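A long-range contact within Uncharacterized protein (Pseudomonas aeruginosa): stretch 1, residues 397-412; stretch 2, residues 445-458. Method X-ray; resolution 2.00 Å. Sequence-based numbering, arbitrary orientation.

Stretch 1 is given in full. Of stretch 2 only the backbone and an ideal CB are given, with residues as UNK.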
ATOM      1  N   GLY A 397      17.297 -18.430   5.477  1.00 30.17           N
ATOM      2  CA  GLY A 397      18.061 -17.206   5.345  1.00 28.54           C
ATOM      3  C   GLY A 397      17.374 -15.990   4.757  1.00 23.60           C
ATOM      4  O   GLY A 397      16.955 -15.989   3.595  1.00 17.42           O
ATOM      5  N   SER A 398      17.300 -14.926   5.545  1.00 22.54           N
ATOM      6  CA  SER A 398      16.741 -13.687   5.034  1.00 21.72           C
ATOM      7  C   SER A 398      17.648 -13.116   3.941  1.00 21.49           C
ATOM      8  O   SER A 398      17.205 -12.295   3.145  1.00 21.77           O
ATOM      9  CB  SER A 398      16.480 -12.681   6.162  1.00 25.11           C
ATOM     10  OG  SER A 398      17.394 -12.856   7.231  1.00 34.50           O
ATOM     11  N   GLU A 399      18.904 -13.570   3.881  1.00 20.84           N
ATOM     12  CA  GLU A 399      19.802 -13.165   2.786  1.00 24.65           C
ATOM     13  C   GLU A 399      19.449 -13.822   1.439  1.00 19.34           C
ATOM     14  O   GLU A 399      20.088 -13.536   0.417  1.00 21.86           O
ATOM     15  CB  GLU A 399      21.281 -13.411   3.142  1.00 23.11           C
ATOM     16  CG  GLU A 399      21.733 -14.872   3.102  1.00 24.29           C
ATOM     17  CD  GLU A 399      21.561 -15.587   4.435  1.00 31.20           C
ATOM     18  OE1 GLU A 399      20.629 -15.246   5.211  1.00 27.55           O
ATOM     19  OE2 GLU A 399      22.371 -16.505   4.705  1.00 35.22           O
ATOM     20  N   PHE A 400      18.433 -14.689   1.431  1.00 18.50           N
ATOM     21  CA  PHE A 400      17.968 -15.307   0.183  1.00 20.58           C
ATOM     22  C   PHE A 400      16.615 -14.756  -0.250  1.00 21.16           C
ATOM     23  O   PHE A 400      16.057 -15.165  -1.274  1.00 18.98           O
ATOM     24  CB  PHE A 400      17.891 -16.830   0.323  1.00 21.01           C
ATOM     25  CG  PHE A 400      19.218 -17.477   0.598  1.00 23.74           C
ATOM     26  CD1 PHE A 400      20.128 -17.701  -0.435  1.00 22.08           C
ATOM     27  CD2 PHE A 400      19.565 -17.852   1.891  1.00 24.23           C
ATOM     28  CE1 PHE A 400      21.362 -18.293  -0.182  1.00 23.19           C
ATOM     29  CE2 PHE A 400      20.793 -18.453   2.153  1.00 28.30           C
ATOM     30  CZ  PHE A 400      21.695 -18.673   1.115  1.00 25.58           C
ATOM     31  N   LEU A 401      16.103 -13.821   0.540  1.00 17.83           N
ATOM     32  CA  LEU A 401      14.782 -13.247   0.337  1.00 20.04           C
ATOM     33  C   LEU A 401      14.857 -12.225  -0.794  1.00 18.85           C
ATOM     34  O   LEU A 401      15.671 -11.291  -0.737  1.00 22.02           O
ATOM     35  CB  LEU A 401      14.345 -12.574   1.649  1.00 16.91           C
ATOM     36  CG  LEU A 401      12.947 -12.629   2.271  1.00 22.34           C
ATOM     37  CD1 LEU A 401      12.248 -13.966   2.115  1.00 18.81           C
ATOM     38  CD2 LEU A 401      13.037 -12.251   3.761  1.00 19.45           C
ATOM     39  N   LEU A 402      14.014 -12.387  -1.815  1.00 15.71           N
ATOM     40  CA  LEU A 402      14.098 -11.552  -3.011  1.00 17.06           C
ATOM     41  C   LEU A 402      14.041 -10.045  -2.681  1.00 17.29           C
ATOM     42  O   LEU A 402      14.797  -9.219  -3.236  1.00 19.22           O
ATOM     43  CB  LEU A 402      12.994 -11.966  -3.994  1.00 15.41           C
ATOM     44  CG  LEU A 402      12.898 -11.256  -5.342  1.00 15.63           C
ATOM     45  CD1 LEU A 402      14.227 -11.238  -6.067  1.00 15.94           C
ATOM     46  CD2 LEU A 402      11.839 -11.945  -6.207  1.00 14.54           C
ATOM     47  N   SER A 403      13.183  -9.704  -1.729  1.00 14.61           N
ATOM     48  CA  SER A 403      12.974  -8.314  -1.337  1.00 17.33           C
ATOM     49  C   SER A 403      14.236  -7.605  -0.828  1.00 16.75           C
ATOM     50  O   SER A 403      14.237  -6.392  -0.672  1.00 16.20           O
ATOM     51  CB  SER A 403      11.885  -8.238  -0.274  1.00 16.54           C
ATOM     52  OG  SER A 403      12.164  -9.135   0.776  1.00 16.90           O
ATOM     53  N   GLN A 404      15.292  -8.364  -0.557  1.00 18.39           N
ATOM     54  CA  GLN A 404      16.556  -7.768  -0.127  1.00 18.50           C
ATOM     55  C   GLN A 404      17.241  -6.950  -1.213  1.00 18.62           C
ATOM     56  O   GLN A 404      18.081  -6.098  -0.897  1.00 18.52           O
ATOM     57  CB  GLN A 404      17.510  -8.840   0.428  1.00 18.16           C
ATOM     58  CG  GLN A 404      16.986  -9.542   1.697  1.00 16.70           C
ATOM     59  CD  GLN A 404      16.975  -8.636   2.923  1.00 21.73           C
ATOM     60  OE1 GLN A 404      15.913  -8.260   3.438  1.00 19.31           O
ATOM     61  NE2 GLN A 404      18.163  -8.296   3.408  1.00 23.21           N
ATOM     62  N   ILE A 405      16.898  -7.179  -2.482  1.00 19.25           N
ATOM     63  CA  ILE A 405      17.573  -6.423  -3.552  1.00 17.73           C
ATOM     64  C   ILE A 405      16.992  -5.017  -3.607  1.00 19.79           C
ATOM     65  O   ILE A 405      17.711  -4.007  -3.454  1.00 17.63           O
ATOM     66  CB  ILE A 405      17.451  -7.119  -4.949  1.00 19.27           C
ATOM     67  CG1 ILE A 405      17.909  -8.574  -4.881  1.00 18.92           C
ATOM     68  CG2 ILE A 405      18.246  -6.365  -6.009  1.00 18.54           C
ATOM     69  CD1 ILE A 405      19.374  -8.742  -4.503  1.00 19.28           C
ATOM     70  N   ALA A 406      15.677  -4.952  -3.800  1.00 19.90           N
ATOM     71  CA  ALA A 406      14.970  -3.675  -3.758  1.00 17.12           C
ATOM     72  C   ALA A 406      15.360  -2.883  -2.508  1.00 17.18           C
ATOM     73  O   ALA A 406      15.589  -1.673  -2.582  1.00 20.30           O
ATOM     74  CB  ALA A 406      13.481  -3.891  -3.810  1.00 17.19           C
ATOM     75  N   LEU A 407      15.470  -3.567  -1.370  1.00 19.38           N
ATOM     76  CA  LEU A 407      15.850  -2.897  -0.114  1.00 18.81           C
ATOM     77  C   LEU A 407      17.187  -2.182  -0.280  1.00 18.42           C
ATOM     78  O   LEU A 407      17.307  -0.963  -0.030  1.00 19.05           O
ATOM     79  CB  LEU A 407      15.940  -3.914   1.028  1.00 18.15           C
ATOM     80  CG  LEU A 407      16.647  -3.479   2.308  1.00 16.22           C
ATOM     81  CD1 LEU A 407      15.838  -2.400   3.024  1.00 17.92           C
ATOM     82  CD2 LEU A 407      16.838  -4.666   3.202  1.00 17.97           C
ATOM     83  N   GLN A 408      18.185  -2.920  -0.742  1.00 14.50           N
ATOM     84  CA  GLN A 408      19.495  -2.308  -0.903  1.00 21.26           C
ATOM     85  C   GLN A 408      19.403  -1.165  -1.906  1.00 19.84           C
ATOM     86  O   GLN A 408      19.989  -0.078  -1.705  1.00 19.85           O
ATOM     87  CB  GLN A 408      20.542  -3.346  -1.317  1.00 21.76           C
ATOM     88  CG  GLN A 408      21.006  -4.227  -0.159  1.00 14.76           C
ATOM     89  CD  GLN A 408      22.378  -4.860  -0.398  1.00 23.20           C
ATOM     90  OE1 GLN A 408      23.028  -4.605  -1.415  1.00 20.72           O
ATOM     91  NE2 GLN A 408      22.822  -5.695   0.547  1.00 23.85           N
ATOM     92  N   HIS A 409      18.610  -1.377  -2.948  1.00 15.33           N
ATOM     93  CA  HIS A 409      18.544  -0.374  -3.992  1.00 20.39           C
ATOM     94  C   HIS A 409      17.999   0.899  -3.352  1.00 21.40           C
ATOM     95  O   HIS A 409      18.558   1.997  -3.547  1.00 19.61           O
ATOM     96  CB  HIS A 409      17.681  -0.864  -5.162  1.00 17.98           C
ATOM     97  CG  HIS A 409      17.543   0.119  -6.283  1.00 20.45           C
ATOM     98  ND1 HIS A 409      16.786  -0.141  -7.406  1.00 17.64           N
ATOM     99  CD2 HIS A 409      18.057   1.363  -6.456  1.00 18.79           C
ATOM    100  CE1 HIS A 409      16.833   0.902  -8.217  1.00 17.24           C
ATOM    101  NE2 HIS A 409      17.591   1.831  -7.659  1.00 19.43           N
HETATM  102  N   MSE A 410      16.964   0.738  -2.522  1.00 16.72           N
HETATM  103  CA  MSE A 410      16.262   1.901  -2.019  1.00 17.38           C
HETATM  104  C   MSE A 410      17.239   2.602  -1.109  1.00 20.21           C
HETATM  105  O   MSE A 410      17.385   3.837  -1.153  1.00 18.97           O
HETATM  106  CB  MSE A 410      14.978   1.506  -1.259  1.00 14.59           C
HETATM  107  CG  MSE A 410      14.175   2.729  -0.818  1.00 11.95           C
HETATM  108 SE   MSE A 410      13.432   3.682  -2.355  1.00 22.33          SE
HETATM  109  CE  MSE A 410      11.866   2.566  -2.588  1.00 13.50           C
ATOM    110  N   TYR A 411      17.981   1.789  -0.353  1.00 19.98           N
ATOM    111  CA  TYR A 411      18.935   2.327   0.590  1.00 18.16           C
ATOM    112  C   TYR A 411      19.896   3.231  -0.163  1.00 21.52           C
ATOM    113  O   TYR A 411      20.107   4.396   0.222  1.00 22.46           O
ATOM    114  CB  TYR A 411      19.681   1.184   1.280  1.00 18.17           C
ATOM    115  CG  TYR A 411      20.782   1.639   2.193  1.00 21.29           C
ATOM    116  CD1 TYR A 411      20.537   1.919   3.529  1.00 18.44           C
ATOM    117  CD2 TYR A 411      22.080   1.778   1.719  1.00 23.84           C
ATOM    118  CE1 TYR A 411      21.573   2.331   4.371  1.00 25.47           C
ATOM    119  CE2 TYR A 411      23.101   2.186   2.536  1.00 20.83           C
ATOM    120  CZ  TYR A 411      22.854   2.465   3.852  1.00 29.02           C
ATOM    121  OH  TYR A 411      23.908   2.880   4.643  1.00 25.79           O
ATOM    122  N   ALA A 412      20.421   2.723  -1.279  1.00 20.33           N
ATOM    123  CA  ALA A 412      21.479   3.441  -1.978  1.00 18.80           C
ATOM    124  C   ALA A 412      20.912   4.757  -2.467  1.00 22.82           C
ATOM    125  O   ALA A 412      21.552   5.816  -2.317  1.00 20.90           O
ATOM    126  CB  ALA A 412      22.033   2.616  -3.138  1.00 19.11           C
ATOM    127  N   UNK A 445      22.556  -7.202   9.514  1.00 27.43           N
ATOM    128  CA  UNK A 445      22.130  -8.499   9.001  1.00 28.57           C
ATOM    129  C   UNK A 445      20.761  -8.366   8.354  1.00 26.05           C
ATOM    130  O   UNK A 445      20.370  -9.210   7.544  1.00 26.33           O
ATOM    131  CB  UNK A 445      22.100  -9.546  10.116  1.00 28.57           C
ATOM    132  N   UNK A 446      20.030  -7.310   8.709  1.00 25.45           N
ATOM    133  CA  UNK A 446      18.731  -7.088   8.076  1.00 24.36           C
ATOM    134  C   UNK A 446      18.855  -6.671   6.613  1.00 21.21           C
ATOM    135  O   UNK A 446      17.859  -6.650   5.883  1.00 20.59           O
ATOM    136  CB  UNK A 446      17.952  -6.021   8.848  1.00 24.36           C
ATOM    137  N   UNK A 447      20.074  -6.346   6.186  1.00 18.38           N
ATOM    138  CA  UNK A 447      20.327  -5.877   4.828  1.00 19.75           C
ATOM    139  C   UNK A 447      21.150  -6.874   4.004  1.00 22.94           C
ATOM    140  O   UNK A 447      21.596  -6.542   2.903  1.00 23.22           O
ATOM    141  CB  UNK A 447      21.047  -4.528   4.875  1.00 19.75           C
ATOM    142  N   UNK A 448      21.354  -8.082   4.531  1.00 20.15           N
ATOM    143  CA  UNK A 448      22.183  -9.095   3.852  1.00 24.00           C
ATOM    144  C   UNK A 448      21.625  -9.559   2.501  1.00 23.17           C
ATOM    145  O   UNK A 448      20.426  -9.826   2.369  1.00 19.69           O
ATOM    146  CB  UNK A 448      22.344 -10.312   4.765  1.00 24.00           C
ATOM    147  N   UNK A 449      22.504  -9.659   1.507  1.00 23.05           N
ATOM    148  CA  UNK A 449      22.167 -10.289   0.227  1.00 21.77           C
ATOM    149  C   UNK A 449      23.206 -11.357  -0.083  1.00 23.71           C
ATOM    150  O   UNK A 449      24.402 -11.080  -0.048  1.00 24.13           O
ATOM    151  CB  UNK A 449      22.098  -9.256  -0.899  1.00 21.77           C
ATOM    152  N   UNK A 450      22.767 -12.570  -0.400  1.00 24.63           N
ATOM    153  CA  UNK A 450      23.709 -13.644  -0.689  1.00 22.91           C
ATOM    154  C   UNK A 450      24.053 -13.615  -2.172  1.00 22.54           C
ATOM    155  O   UNK A 450      23.315 -13.035  -2.977  1.00 19.97           O
ATOM    156  CB  UNK A 450      23.134 -15.004  -0.289  1.00 22.91           C
ATOM    157  N   UNK A 451      25.174 -14.219  -2.553  1.00 22.65           N
ATOM    158  CA  UNK A 451      25.533 -14.158  -3.959  1.00 21.67           C
ATOM    159  C   UNK A 451      24.595 -15.012  -4.807  1.00 19.48           C
ATOM    160  O   UNK A 451      24.395 -14.712  -5.977  1.00 23.15           O
ATOM    161  CB  UNK A 451      26.982 -14.610  -4.155  1.00 21.67           C
ATOM    162  N   UNK A 452      23.998 -16.054  -4.229  1.00 19.52           N
ATOM    163  CA  UNK A 452      23.052 -16.880  -4.987  1.00 19.30           C
ATOM    164  C   UNK A 452      21.843 -16.022  -5.372  1.00 20.33           C
ATOM    165  O   UNK A 452      21.407 -16.001  -6.538  1.00 24.32           O
ATOM    166  CB  UNK A 452      22.616 -18.102  -4.176  1.00 19.30           C
ATOM    167  N   UNK A 453      21.334 -15.284  -4.387  1.00 21.15           N
ATOM    168  CA  UNK A 453      20.263 -14.326  -4.618  1.00 21.46           C
ATOM    169  C   UNK A 453      20.673 -13.313  -5.683  1.00 19.80           C
ATOM    170  O   UNK A 453      19.946 -13.115  -6.655  1.00 18.41           O
ATOM    171  CB  UNK A 453      19.892 -13.612  -3.317  1.00 21.46           C
ATOM    172  N   UNK A 454      21.841 -12.690  -5.526  1.00 17.16           N
ATOM    173  CA  UNK A 454      22.281 -11.711  -6.521  1.00 22.19           C
ATOM    174  C   UNK A 454      22.312 -12.296  -7.936  1.00 18.69           C
ATOM    175  O   UNK A 454      21.885 -11.662  -8.891  1.00 20.74           O
ATOM    176  CB  UNK A 454      23.668 -11.181  -6.152  1.00 22.19           C
ATOM    177  N   UNK A 455      22.816 -13.513  -8.059  1.00 20.99           N
ATOM    178  CA  UNK A 455      22.969 -14.161  -9.352  1.00 20.68           C
ATOM    179  C   UNK A 455      21.615 -14.415 -10.024  1.00 17.23           C
ATOM    180  O   UNK A 455      21.431 -14.138 -11.215  1.00 17.12           O
ATOM    181  CB  UNK A 455      23.729 -15.479  -9.188  1.00 20.68           C
ATOM    182  N   UNK A 456      20.677 -14.947  -9.250  1.00 16.25           N
ATOM    183  CA  UNK A 456      19.337 -15.232  -9.755  1.00 16.98           C
ATOM    184  C   UNK A 456      18.575 -13.964 -10.146  1.00 18.05           C
ATOM    185  O   UNK A 456      17.928 -13.871 -11.219  1.00 18.36           O
ATOM    186  CB  UNK A 456      18.541 -16.007  -8.703  1.00 16.98           C
ATOM    187  N   UNK A 457      18.657 -12.971  -9.268  1.00 19.64           N
ATOM    188  CA  UNK A 457      18.076 -11.684  -9.582  1.00 16.67           C
ATOM    189  C   UNK A 457      18.662 -11.177 -10.891  1.00 16.32           C
ATOM    190  O   UNK A 457      17.942 -10.797 -11.801  1.00 17.90           O
ATOM    191  CB  UNK A 457      18.316 -10.684  -8.449  1.00 16.67           C
ATOM    192  N   UNK A 458      19.982 -11.156 -10.994  1.00 18.26           N
ATOM    193  CA  UNK A 458      20.604 -10.670 -12.216  1.00 16.47           C
ATOM    194  C   UNK A 458      20.225 -11.467 -13.473  1.00 17.91           C
ATOM    195  O   UNK A 458      20.214 -10.919 -14.567  1.00 18.99           O
ATOM    196  CB  UNK A 458      22.124 -10.689 -12.045  1.00 16.47           C
TER

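At position 445 nothing of stretch 1 lies within 5.5 Å of the ideal CB, so many residues would suit; it is Ala 445, which opens a type I turn ending at 448. At 446 the CB points away, again with nothing within 5.5 Å, so polar, charged or small residues would all suit. Glu 446 keeps its side chain 5.9 Å or more from stretch 1, but its backbone O accepts from Gln 404 NE2 at 3.0 Å.

At 447 the CB points sideways, 4.5 Å from Leu 407 CD2, and Leu 407 and Tyr 411 offer an apolar surface beyond it. A large apolar or aromatic side chain would suit. Phe 447 fills the space: Leu 407 CD2 sits over one ring face, and Tyr 411 CD1 approaches CE2 of Phe 447 to 3.8 Å. Gln 408 NE2 donates to Phe 447 O at 2.8 Å.

The CB at 448 points sideways beside Glu 399 CB, so small or polar residues fit easily and others are not excluded. Ser 448 CB packs 3.6 Å from Glu 399 CB, and its OG bonds weakly to Ala 445 O at 3.5 Å. Its backbone O accepts from Gln 404 NE2 at 2.9 Å; the same amide nitrogen thus ties both 446 and 448.

Position 449 has extended backbone angles (-127/129), compatible with a beta-branched residue, and its CB lies 3.9 Å from Gln 408 NE2. Val 449 places CG1 3.7 Å from Ile 405 CD1 and CG2 3.8 Å from Gln 404 CB.

At 450 the CB points toward stretch 1, 3.5 Å from Glu 399 O, while the backbone N donates to Glu 399 O at 3.0 Å. Just before a helix, Ser, Thr, Asp or Asn would suit. Ser 450 OG caps the helix by accepting from N of 453 at 3.3 Å, and makes a weak bond to Glu 399 O at 3.2 Å.

Position 451 points away and tolerates many residues; it is Glu 451. At 452 the CB points toward stretch 1 beside the Phe 400 ring, so a longer chain, apolar or polar, could run along it; Glu 452 brings OE2 to 3.8 Å from Phe 400 CE1.

At 453 the CB faces Glu 399 O, Phe 400 and Ile 405; Leu, Ile or Met would suit. Leu 453 sets CD2 3.9 Å from Ile 405 CD1.

Position 454 points sideways, suiting a small or modest apolar residue: Ala 454. Many types would suit 455, out of reach, and 456, directed toward stretch 1 with nothing within 5.5 Å: Thr 455 and Arg 456.

At 457 the CB is 4.2 Å from Ile 405 CG1, suiting a large apolar or aromatic residue. Phe 457 receives Ile 405 CG2 over its face, with Leu 402 CD1 at its edge. Position 458 points sideways, also unconstrained: Asn 458.

Stretch 2, residues 445-458: AEFSVSEELATRFN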
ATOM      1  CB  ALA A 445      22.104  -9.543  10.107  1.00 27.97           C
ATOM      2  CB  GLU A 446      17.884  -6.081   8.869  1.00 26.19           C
ATOM      3  CG  GLU A 446      17.246  -6.659  10.130  1.00 22.55           C
ATOM      4  CD  GLU A 446      16.262  -5.701  10.793  1.00 25.63           C
ATOM      5  OE1 GLU A 446      16.202  -4.527  10.385  1.00 23.54           O
ATOM      6  OE2 GLU A 446      15.547  -6.128  11.730  1.00 27.11           O
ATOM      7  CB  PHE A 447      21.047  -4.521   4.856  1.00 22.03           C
ATOM      8  CG  PHE A 447      20.146  -3.344   5.163  1.00 19.04           C
ATOM      9  CD1 PHE A 447      19.698  -3.109   6.457  1.00 22.79           C
ATOM     10  CD2 PHE A 447      19.753  -2.476   4.156  1.00 19.45           C
ATOM     11  CE1 PHE A 447      18.869  -2.031   6.734  1.00 27.24           C
ATOM     12  CE2 PHE A 447      18.919  -1.391   4.420  1.00 21.90           C
ATOM     13  CZ  PHE A 447      18.481  -1.166   5.705  1.00 22.01           C
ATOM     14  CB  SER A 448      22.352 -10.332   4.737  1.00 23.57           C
ATOM     15  OG  SER A 448      23.232 -10.092   5.809  1.00 24.47           O
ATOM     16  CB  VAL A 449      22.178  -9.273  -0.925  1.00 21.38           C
ATOM     17  CG1 VAL A 449      22.082  -9.989  -2.281  1.00 22.68           C
ATOM     18  CG2 VAL A 449      21.063  -8.289  -0.763  1.00 20.98           C
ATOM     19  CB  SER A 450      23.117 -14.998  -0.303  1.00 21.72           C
ATOM     20  OG  SER A 450      22.139 -15.412  -1.239  1.00 22.02           O
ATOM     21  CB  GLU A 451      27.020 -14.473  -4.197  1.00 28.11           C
ATOM     22  CG  GLU A 451      27.385 -15.944  -4.251  1.00 30.85           C
ATOM     23  CD  GLU A 451      28.830 -16.162  -4.707  1.00 38.22           C
ATOM     24  OE1 GLU A 451      29.664 -15.241  -4.520  1.00 31.32           O
ATOM     25  OE2 GLU A 451      29.124 -17.252  -5.254  1.00 36.72           O
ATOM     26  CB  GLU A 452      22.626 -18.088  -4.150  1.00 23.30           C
ATOM     27  CG  GLU A 452      21.644 -19.044  -4.815  1.00 20.05           C
ATOM     28  CD  GLU A 452      21.343 -20.276  -3.936  1.00 31.94           C
ATOM     29  OE1 GLU A 452      22.145 -21.237  -3.985  1.00 36.98           O
ATOM     30  OE2 GLU A 452      20.319 -20.287  -3.196  1.00 28.37           O
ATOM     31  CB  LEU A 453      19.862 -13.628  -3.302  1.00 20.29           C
ATOM     32  CG  LEU A 453      18.851 -12.487  -3.448  1.00 19.62           C
ATOM     33  CD1 LEU A 453      17.557 -12.997  -4.081  1.00 15.91           C
ATOM     34  CD2 LEU A 453      18.580 -11.747  -2.129  1.00 18.92           C
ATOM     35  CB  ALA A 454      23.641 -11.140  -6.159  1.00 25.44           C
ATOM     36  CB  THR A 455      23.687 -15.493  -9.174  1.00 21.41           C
ATOM     37  OG1 THR A 455      25.072 -15.248  -8.872  1.00 28.69           O
ATOM     38  CG2 THR A 455      23.595 -16.314 -10.435  1.00 26.82           C
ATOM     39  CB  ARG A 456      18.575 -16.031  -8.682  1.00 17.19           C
ATOM     40  CG  ARG A 456      19.167 -17.448  -8.467  1.00 17.74           C
ATOM     41  CD  ARG A 456      18.569 -18.134  -7.244  1.00 20.02           C
ATOM     42  NE  ARG A 456      19.099 -19.481  -7.038  1.00 20.01           N
ATOM     43  CZ  ARG A 456      18.557 -20.385  -6.223  1.00 21.64           C
ATOM     44  NH1 ARG A 456      17.467 -20.092  -5.538  1.00 15.84           N
ATOM     45  NH2 ARG A 456      19.113 -21.584  -6.086  1.00 20.44           N
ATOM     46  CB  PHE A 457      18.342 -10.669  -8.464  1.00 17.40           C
ATOM     47  CG  PHE A 457      17.930  -9.282  -8.828  1.00 19.99           C
ATOM     48  CD1 PHE A 457      18.809  -8.432  -9.495  1.00 18.66           C
ATOM     49  CD2 PHE A 457      16.651  -8.837  -8.541  1.00 18.29           C
ATOM     50  CE1 PHE A 457      18.417  -7.157  -9.856  1.00 19.54           C
ATOM     51  CE2 PHE A 457      16.252  -7.557  -8.889  1.00 17.55           C
ATOM     52  CZ  PHE A 457      17.138  -6.715  -9.547  1.00 19.98           C
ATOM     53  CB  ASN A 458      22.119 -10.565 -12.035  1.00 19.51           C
ATOM     54  CG  ASN A 458      22.507  -9.466 -11.050  1.00 20.50           C
ATOM     55  OD1 ASN A 458      21.804  -8.462 -10.918  1.00 17.38           O
ATOM     56  ND2 ASN A 458      23.630  -9.657 -10.350  1.00 24.02           N
TER
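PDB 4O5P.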